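Local coordinates for meta cleavage compound hydrolase (Janthinobacterium, PDB 1J1I), which probably hydrolyses a carbon-carbon bond of the meta-cleavage product formed during bacterial carbazole degradation, releasing anthranilate, at residues 55-66 / 268-279. Residues are numbered along the deposited sequence; the frame is centred on the assembly and turned at random.
Sequences WRNVIPILARHY and PEDFANATLSFL
I61 reaches into helix 268-281 as a knob, sitting in the hole made by E269, A272, N273 and L276. Its CG2 and CD1 both press on A272 CB from the same side, CG2 at 3.5 Å, while CD1 runs on to E269 OE2 at 3.6 Å; CG2, the branch anti to the backbone N, also meets L276 CD1, the two side chains crossing at about a right angle. L276, one helical turn after A272, packs against L62, H65 and Y66: its CD2 lies 3.6 Å from L62 CD2 and comes at the edge of the Y66 ring, in plane, 3.8 Å from CE1. That ring also takes L279 CD1 over one face, and Y66 OH comes to 3.4 Å from L279 CB. In this alpha/beta hydrolase fold the contact joins the chain's last helix to the connection between strands 38-42 and 67-71; L62, Y66 and L279 also touch strand 38-42. At the other end P268 CB packs on N57 CB at 3.8 Å. Deeper in, W55 presents its ring edge, through CZ3, to F271 CE2 at 3.8 Å, and both rings rest on M137 and M264. The W55 side chain is about 8 Å from that of S114, probably an active-site residue.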
ATOM      1  N   TRP A  55     -15.598   8.933  10.016  1.00 22.08           N
ATOM      2  CA  TRP A  55     -14.591   9.749   9.349  1.00 24.91           C
ATOM      3  C   TRP A  55     -14.078  11.015  10.012  1.00 22.42           C
ATOM      4  O   TRP A  55     -13.299  11.757   9.407  1.00 24.26           O
ATOM      5  CB  TRP A  55     -15.113  10.100   7.956  1.00 18.50           C
ATOM      6  CG  TRP A  55     -15.640   8.902   7.209  1.00 23.08           C
ATOM      7  CD1 TRP A  55     -16.949   8.562   7.011  1.00 22.57           C
ATOM      8  CD2 TRP A  55     -14.861   7.900   6.548  1.00 21.96           C
ATOM      9  NE1 TRP A  55     -17.033   7.410   6.261  1.00 21.46           N
ATOM     10  CE2 TRP A  55     -15.766   6.984   5.966  1.00 22.48           C
ATOM     11  CE3 TRP A  55     -13.483   7.685   6.392  1.00 21.99           C
ATOM     12  CZ2 TRP A  55     -15.335   5.871   5.229  1.00 22.60           C
ATOM     13  CZ3 TRP A  55     -13.056   6.579   5.660  1.00 19.57           C
ATOM     14  CH2 TRP A  55     -13.982   5.687   5.089  1.00 21.42           C
ATOM     15  N   ARG A  56     -14.501  11.259  11.246  1.00 25.30           N
ATOM     16  CA  ARG A  56     -14.111  12.455  11.984  1.00 26.35           C
ATOM     17  C   ARG A  56     -12.660  12.898  11.788  1.00 26.04           C
ATOM     18  O   ARG A  56     -12.402  14.023  11.357  1.00 25.15           O
ATOM     19  CB  ARG A  56     -14.378  12.245  13.476  1.00 29.52           C
ATOM     20  CG  ARG A  56     -14.571  13.529  14.257  1.00 39.08           C
ATOM     21  CD  ARG A  56     -15.418  13.267  15.493  1.00 44.69           C
ATOM     22  NE  ARG A  56     -16.076  14.481  15.968  1.00 53.61           N
ATOM     23  CZ  ARG A  56     -17.083  14.496  16.836  1.00 57.56           C
ATOM     24  NH1 ARG A  56     -17.556  13.358  17.330  1.00 57.05           N
ATOM     25  NH2 ARG A  56     -17.624  15.651  17.206  1.00 59.94           N
ATOM     26  N   ASN A  57     -11.724  12.011  12.099  1.00 25.71           N
ATOM     27  CA  ASN A  57     -10.302  12.320  11.998  1.00 31.18           C
ATOM     28  C   ASN A  57      -9.678  12.184  10.616  1.00 30.62           C
ATOM     29  O   ASN A  57      -8.515  12.536  10.424  1.00 30.41           O
ATOM     30  CB  ASN A  57      -9.517  11.465  12.995  1.00 34.54           C
ATOM     31  CG  ASN A  57      -9.943  11.713  14.425  1.00 38.14           C
ATOM     32  OD1 ASN A  57     -10.035  12.861  14.863  1.00 39.78           O
ATOM     33  ND2 ASN A  57     -10.206  10.639  15.163  1.00 36.97           N
ATOM     34  N   VAL A  58     -10.440  11.677   9.653  1.00 26.34           N
ATOM     35  CA  VAL A  58      -9.923  11.520   8.302  1.00 24.63           C
ATOM     36  C   VAL A  58     -10.297  12.704   7.414  1.00 25.35           C
ATOM     37  O   VAL A  58      -9.488  13.167   6.605  1.00 22.97           O
ATOM     38  CB  VAL A  58     -10.438  10.205   7.661  1.00 24.07           C
ATOM     39  CG1 VAL A  58     -10.066  10.157   6.186  1.00 25.23           C
ATOM     40  CG2 VAL A  58      -9.832   9.004   8.387  1.00 28.05           C
ATOM     41  N   ILE A  59     -11.515  13.210   7.586  1.00 26.73           N
ATOM     42  CA  ILE A  59     -11.996  14.325   6.780  1.00 25.31           C
ATOM     43  C   ILE A  59     -11.036  15.515   6.676  1.00 24.33           C
ATOM     44  O   ILE A  59     -10.743  15.964   5.573  1.00 21.15           O
ATOM     45  CB  ILE A  59     -13.373  14.825   7.279  1.00 23.29           C
ATOM     46  CG1 ILE A  59     -14.412  13.713   7.130  1.00 24.43           C
ATOM     47  CG2 ILE A  59     -13.819  16.041   6.466  1.00 27.11           C
ATOM     48  CD1 ILE A  59     -15.742  14.019   7.796  1.00 26.03           C
ATOM     49  N   PRO A  60     -10.517  16.022   7.816  1.00 29.10           N
ATOM     50  CA  PRO A  60      -9.595  17.166   7.815  1.00 28.92           C
ATOM     51  C   PRO A  60      -8.385  16.951   6.923  1.00 27.93           C
ATOM     52  O   PRO A  60      -7.982  17.834   6.167  1.00 29.62           O
ATOM     53  CB  PRO A  60      -9.193  17.281   9.288  1.00 31.88           C
ATOM     54  CG  PRO A  60     -10.409  16.751  10.005  1.00 35.39           C
ATOM     55  CD  PRO A  60     -10.647  15.501   9.185  1.00 30.58           C
ATOM     56  N   ILE A  61      -7.805  15.764   7.024  1.00 26.34           N
ATOM     57  CA  ILE A  61      -6.627  15.433   6.243  1.00 24.18           C
ATOM     58  C   ILE A  61      -6.929  15.422   4.749  1.00 23.36           C
ATOM     59  O   ILE A  61      -6.228  16.054   3.954  1.00 25.84           O
ATOM     60  CB  ILE A  61      -6.067  14.056   6.663  1.00 23.26           C
ATOM     61  CG1 ILE A  61      -5.762  14.058   8.164  1.00 29.24           C
ATOM     62  CG2 ILE A  61      -4.817  13.741   5.869  1.00 27.86           C
ATOM     63  CD1 ILE A  61      -5.398  12.694   8.728  1.00 25.14           C
ATOM     64  N   LEU A  62      -7.977  14.707   4.363  1.00 23.76           N
ATOM     65  CA  LEU A  62      -8.338  14.625   2.957  1.00 23.31           C
ATOM     66  C   LEU A  62      -8.784  15.982   2.409  1.00 20.85           C
ATOM     67  O   LEU A  62      -8.473  16.335   1.271  1.00 23.23           O
ATOM     68  CB  LEU A  62      -9.443  13.579   2.762  1.00 23.12           C
ATOM     69  CG  LEU A  62      -9.061  12.149   3.163  1.00 24.57           C
ATOM     70  CD1 LEU A  62     -10.241  11.219   2.951  1.00 26.49           C
ATOM     71  CD2 LEU A  62      -7.862  11.688   2.341  1.00 32.82           C
ATOM     72  N   ALA A  63      -9.492  16.743   3.234  1.00 25.71           N
ATOM     73  CA  ALA A  63     -10.004  18.049   2.836  1.00 25.64           C
ATOM     74  C   ALA A  63      -8.917  19.064   2.476  1.00 31.74           C
ATOM     75  O   ALA A  63      -9.205  20.123   1.918  1.00 26.81           O
ATOM     76  CB  ALA A  63     -10.901  18.608   3.936  1.00 26.49           C
ATOM     77  N   ARG A  64      -7.667  18.749   2.794  1.00 33.17           N
ATOM     78  CA  ARG A  64      -6.579  19.657   2.461  1.00 33.69           C
ATOM     79  C   ARG A  64      -6.304  19.597   0.963  1.00 31.96           C
ATOM     80  O   ARG A  64      -5.677  20.497   0.402  1.00 32.14           O
ATOM     81  CB  ARG A  64      -5.305  19.276   3.220  1.00 34.06           C
ATOM     82  CG  ARG A  64      -4.747  20.392   4.085  1.00 47.85           C
ATOM     83  CD  ARG A  64      -5.248  20.300   5.516  1.00 50.22           C
ATOM     84  NE  ARG A  64      -4.658  19.164   6.222  1.00 55.66           N
ATOM     85  CZ  ARG A  64      -4.836  18.912   7.515  1.00 55.93           C
ATOM     86  NH1 ARG A  64      -5.588  19.716   8.256  1.00 54.03           N
ATOM     87  NH2 ARG A  64      -4.258  17.854   8.071  1.00 53.17           N
ATOM     88  N   HIS A  65      -6.792  18.544   0.309  1.00 26.92           N
ATOM     89  CA  HIS A  65      -6.546  18.367  -1.118  1.00 29.39           C
ATOM     90  C   HIS A  65      -7.770  18.068  -1.981  1.00 29.02           C
ATOM     91  O   HIS A  65      -7.682  18.132  -3.205  1.00 28.37           O
ATOM     92  CB  HIS A  65      -5.523  17.246  -1.313  1.00 32.75           C
ATOM     93  CG  HIS A  65      -4.263  17.438  -0.528  1.00 42.28           C
ATOM     94  ND1 HIS A  65      -3.352  18.431  -0.815  1.00 42.06           N
ATOM     95  CD2 HIS A  65      -3.777  16.780   0.551  1.00 42.78           C
ATOM     96  CE1 HIS A  65      -2.359  18.377   0.056  1.00 45.04           C
ATOM     97  NE2 HIS A  65      -2.592  17.385   0.895  1.00 44.19           N
ATOM     98  N   TYR A  66      -8.896  17.730  -1.357  1.00 25.83           N
ATOM     99  CA  TYR A  66     -10.107  17.409  -2.115  1.00 25.03           C
ATOM    100  C   TYR A  66     -11.381  17.908  -1.452  1.00 23.06           C
ATOM    101  O   TYR A  66     -11.375  18.325  -0.295  1.00 23.87           O
ATOM    102  CB  TYR A  66     -10.256  15.890  -2.279  1.00 27.66           C
ATOM    103  CG  TYR A  66      -9.120  15.212  -2.992  1.00 26.13           C
ATOM    104  CD1 TYR A  66      -7.982  14.795  -2.301  1.00 28.91           C
ATOM    105  CD2 TYR A  66      -9.159  15.029  -4.372  1.00 21.99           C
ATOM    106  CE1 TYR A  66      -6.907  14.216  -2.972  1.00 29.14           C
ATOM    107  CE2 TYR A  66      -8.092  14.454  -5.053  1.00 29.91           C
ATOM    108  CZ  TYR A  66      -6.969  14.052  -4.349  1.00 28.77           C
ATOM    109  OH  TYR A  66      -5.906  13.509  -5.028  1.00 28.72           O
ATOM    110  N   PRO A 268      -6.121   6.700  11.597  1.00 26.46           N
ATOM    111  CA  PRO A 268      -6.575   7.742  10.668  1.00 23.43           C
ATOM    112  C   PRO A 268      -5.512   8.387   9.781  1.00 23.77           C
ATOM    113  O   PRO A 268      -5.714   8.515   8.571  1.00 23.21           O
ATOM    114  CB  PRO A 268      -7.294   8.743  11.586  1.00 20.90           C
ATOM    115  CG  PRO A 268      -6.617   8.550  12.918  1.00 27.15           C
ATOM    116  CD  PRO A 268      -6.435   7.056  12.995  1.00 26.47           C
ATOM    117  N   GLU A 269      -4.387   8.785  10.370  1.00 19.62           N
ATOM    118  CA  GLU A 269      -3.315   9.413   9.601  1.00 26.94           C
ATOM    119  C   GLU A 269      -2.765   8.466   8.540  1.00 26.44           C
ATOM    120  O   GLU A 269      -2.537   8.857   7.389  1.00 24.05           O
ATOM    121  CB  GLU A 269      -2.184   9.849  10.531  1.00 32.12           C
ATOM    122  CG  GLU A 269      -2.544  11.017  11.431  1.00 41.52           C
ATOM    123  CD  GLU A 269      -1.774  12.277  11.077  1.00 53.71           C
ATOM    124  OE1 GLU A 269      -0.532  12.285  11.238  1.00 56.40           O
ATOM    125  OE2 GLU A 269      -2.409  13.259  10.634  1.00 56.74           O
ATOM    126  N   ASP A 270      -2.547   7.219   8.939  1.00 26.38           N
ATOM    127  CA  ASP A 270      -2.025   6.210   8.032  1.00 21.32           C
ATOM    128  C   ASP A 270      -3.005   6.014   6.876  1.00 21.60           C
ATOM    129  O   ASP A 270      -2.627   6.086   5.710  1.00 23.60           O
ATOM    130  CB  ASP A 270      -1.812   4.891   8.787  1.00 19.53           C
ATOM    131  CG  ASP A 270      -1.145   3.822   7.929  1.00 23.38           C
ATOM    132  OD1 ASP A 270      -0.818   2.742   8.462  1.00 24.78           O
ATOM    133  OD2 ASP A 270      -0.953   4.061   6.722  1.00 26.81           O
ATOM    134  N   PHE A 271      -4.270   5.780   7.202  1.00 23.76           N
ATOM    135  CA  PHE A 271      -5.277   5.573   6.171  1.00 21.56           C
ATOM    136  C   PHE A 271      -5.457   6.768   5.238  1.00 22.28           C
ATOM    137  O   PHE A 271      -5.530   6.602   4.018  1.00 21.53           O
ATOM    138  CB  PHE A 271      -6.635   5.247   6.793  1.00 21.62           C
ATOM    139  CG  PHE A 271      -7.729   5.133   5.778  1.00 21.61           C
ATOM    140  CD1 PHE A 271      -7.920   3.946   5.072  1.00 25.04           C
ATOM    141  CD2 PHE A 271      -8.512   6.238   5.460  1.00 19.60           C
ATOM    142  CE1 PHE A 271      -8.869   3.866   4.055  1.00 27.52           C
ATOM    143  CE2 PHE A 271      -9.461   6.166   4.445  1.00 21.16           C
ATOM    144  CZ  PHE A 271      -9.640   4.977   3.742  1.00 22.37           C
ATOM    145  N   ALA A 272      -5.554   7.962   5.817  1.00 19.59           N
ATOM    146  CA  ALA A 272      -5.750   9.181   5.042  1.00 22.42           C
ATOM    147  C   ALA A 272      -4.614   9.427   4.063  1.00 23.45           C
ATOM    148  O   ALA A 272      -4.846   9.810   2.918  1.00 20.84           O
ATOM    149  CB  ALA A 272      -5.900  10.383   5.979  1.00 21.46           C
ATOM    150  N   ASN A 273      -3.387   9.219   4.524  1.00 28.40           N
ATOM    151  CA  ASN A 273      -2.216   9.422   3.684  1.00 26.15           C
ATOM    152  C   ASN A 273      -2.146   8.405   2.558  1.00 21.77           C
ATOM    153  O   ASN A 273      -1.799   8.747   1.432  1.00 21.31           O
ATOM    154  CB  ASN A 273      -0.944   9.362   4.531  1.00 27.19           C
ATOM    155  CG  ASN A 273      -0.558  10.719   5.088  1.00 37.18           C
ATOM    156  OD1 ASN A 273      -1.396  11.454   5.610  1.00 40.51           O
ATOM    157  ND2 ASN A 273       0.721  11.055   4.982  1.00 52.23           N
ATOM    158  N   ALA A 274      -2.475   7.155   2.862  1.00 20.61           N
ATOM    159  CA  ALA A 274      -2.454   6.105   1.853  1.00 21.33           C
ATOM    160  C   ALA A 274      -3.493   6.434   0.780  1.00 27.53           C
ATOM    161  O   ALA A 274      -3.277   6.189  -0.414  1.00 23.37           O
ATOM    162  CB  ALA A 274      -2.767   4.757   2.493  1.00 21.38           C
ATOM    163  N   THR A 275      -4.620   6.990   1.215  1.00 19.35           N
ATOM    164  CA  THR A 275      -5.691   7.363   0.297  1.00 22.09           C
ATOM    165  C   THR A 275      -5.275   8.565  -0.550  1.00 24.71           C
ATOM    166  O   THR A 275      -5.526   8.597  -1.754  1.00 21.26           O
ATOM    167  CB  THR A 275      -6.983   7.705   1.057  1.00 21.22           C
ATOM    168  OG1 THR A 275      -7.423   6.552   1.787  1.00 23.51           O
ATOM    169  CG2 THR A 275      -8.081   8.138   0.086  1.00 20.83           C
ATOM    170  N   LEU A 276      -4.641   9.552   0.078  1.00 24.11           N
ATOM    171  CA  LEU A 276      -4.189  10.734  -0.649  1.00 26.40           C
ATOM    172  C   LEU A 276      -3.203  10.322  -1.732  1.00 23.39           C
ATOM    173  O   LEU A 276      -3.285  10.780  -2.868  1.00 25.49           O
ATOM    174  CB  LEU A 276      -3.508  11.730   0.297  1.00 27.77           C
ATOM    175  CG  LEU A 276      -4.418  12.521   1.235  1.00 25.67           C
ATOM    176  CD1 LEU A 276      -3.577  13.369   2.181  1.00 30.53           C
ATOM    177  CD2 LEU A 276      -5.350  13.399   0.415  1.00 28.57           C
ATOM    178  N   SER A 277      -2.274   9.449  -1.364  1.00 26.43           N
ATOM    179  CA  SER A 277      -1.259   8.963  -2.287  1.00 29.59           C
ATOM    180  C   SER A 277      -1.915   8.252  -3.475  1.00 27.90           C
ATOM    181  O   SER A 277      -1.568   8.501  -4.630  1.00 25.76           O
ATOM    182  CB  SER A 277      -0.307   8.013  -1.547  1.00 34.91           C
ATOM    183  OG  SER A 277       0.760   7.583  -2.374  1.00 42.32           O
ATOM    184  N   PHE A 278      -2.871   7.376  -3.187  1.00 22.87           N
ATOM    185  CA  PHE A 278      -3.574   6.645  -4.237  1.00 22.70           C
ATOM    186  C   PHE A 278      -4.301   7.602  -5.185  1.00 21.27           C
ATOM    187  O   PHE A 278      -4.165   7.511  -6.406  1.00 21.71           O
ATOM    188  CB  PHE A 278      -4.581   5.677  -3.614  1.00 22.71           C
ATOM    189  CG  PHE A 278      -5.443   4.963  -4.621  1.00 25.53           C
ATOM    190  CD1 PHE A 278      -4.880   4.098  -5.559  1.00 27.92           C
ATOM    191  CD2 PHE A 278      -6.822   5.142  -4.620  1.00 26.18           C
ATOM    192  CE1 PHE A 278      -5.684   3.420  -6.478  1.00 26.97           C
ATOM    193  CE2 PHE A 278      -7.636   4.468  -5.536  1.00 23.68           C
ATOM    194  CZ  PHE A 278      -7.065   3.605  -6.465  1.00 26.21           C
ATOM    195  N   LEU A 279      -5.065   8.528  -4.616  1.00 21.83           N
ATOM    196  CA  LEU A 279      -5.812   9.490  -5.418  1.00 26.29           C
ATOM    197  C   LEU A 279      -4.927  10.439  -6.232  1.00 29.62           C
ATOM    198  O   LEU A 279      -5.329  10.893  -7.303  1.00 26.51           O
ATOM    199  CB  LEU A 279      -6.749  10.303  -4.519  1.00 21.03           C
ATOM    200  CG  LEU A 279      -7.832   9.492  -3.805  1.00 25.26           C
ATOM    201  CD1 LEU A 279      -8.618  10.401  -2.870  1.00 26.73           C
ATOM    202  CD2 LEU A 279      -8.752   8.844  -4.834  1.00 26.70           C
TER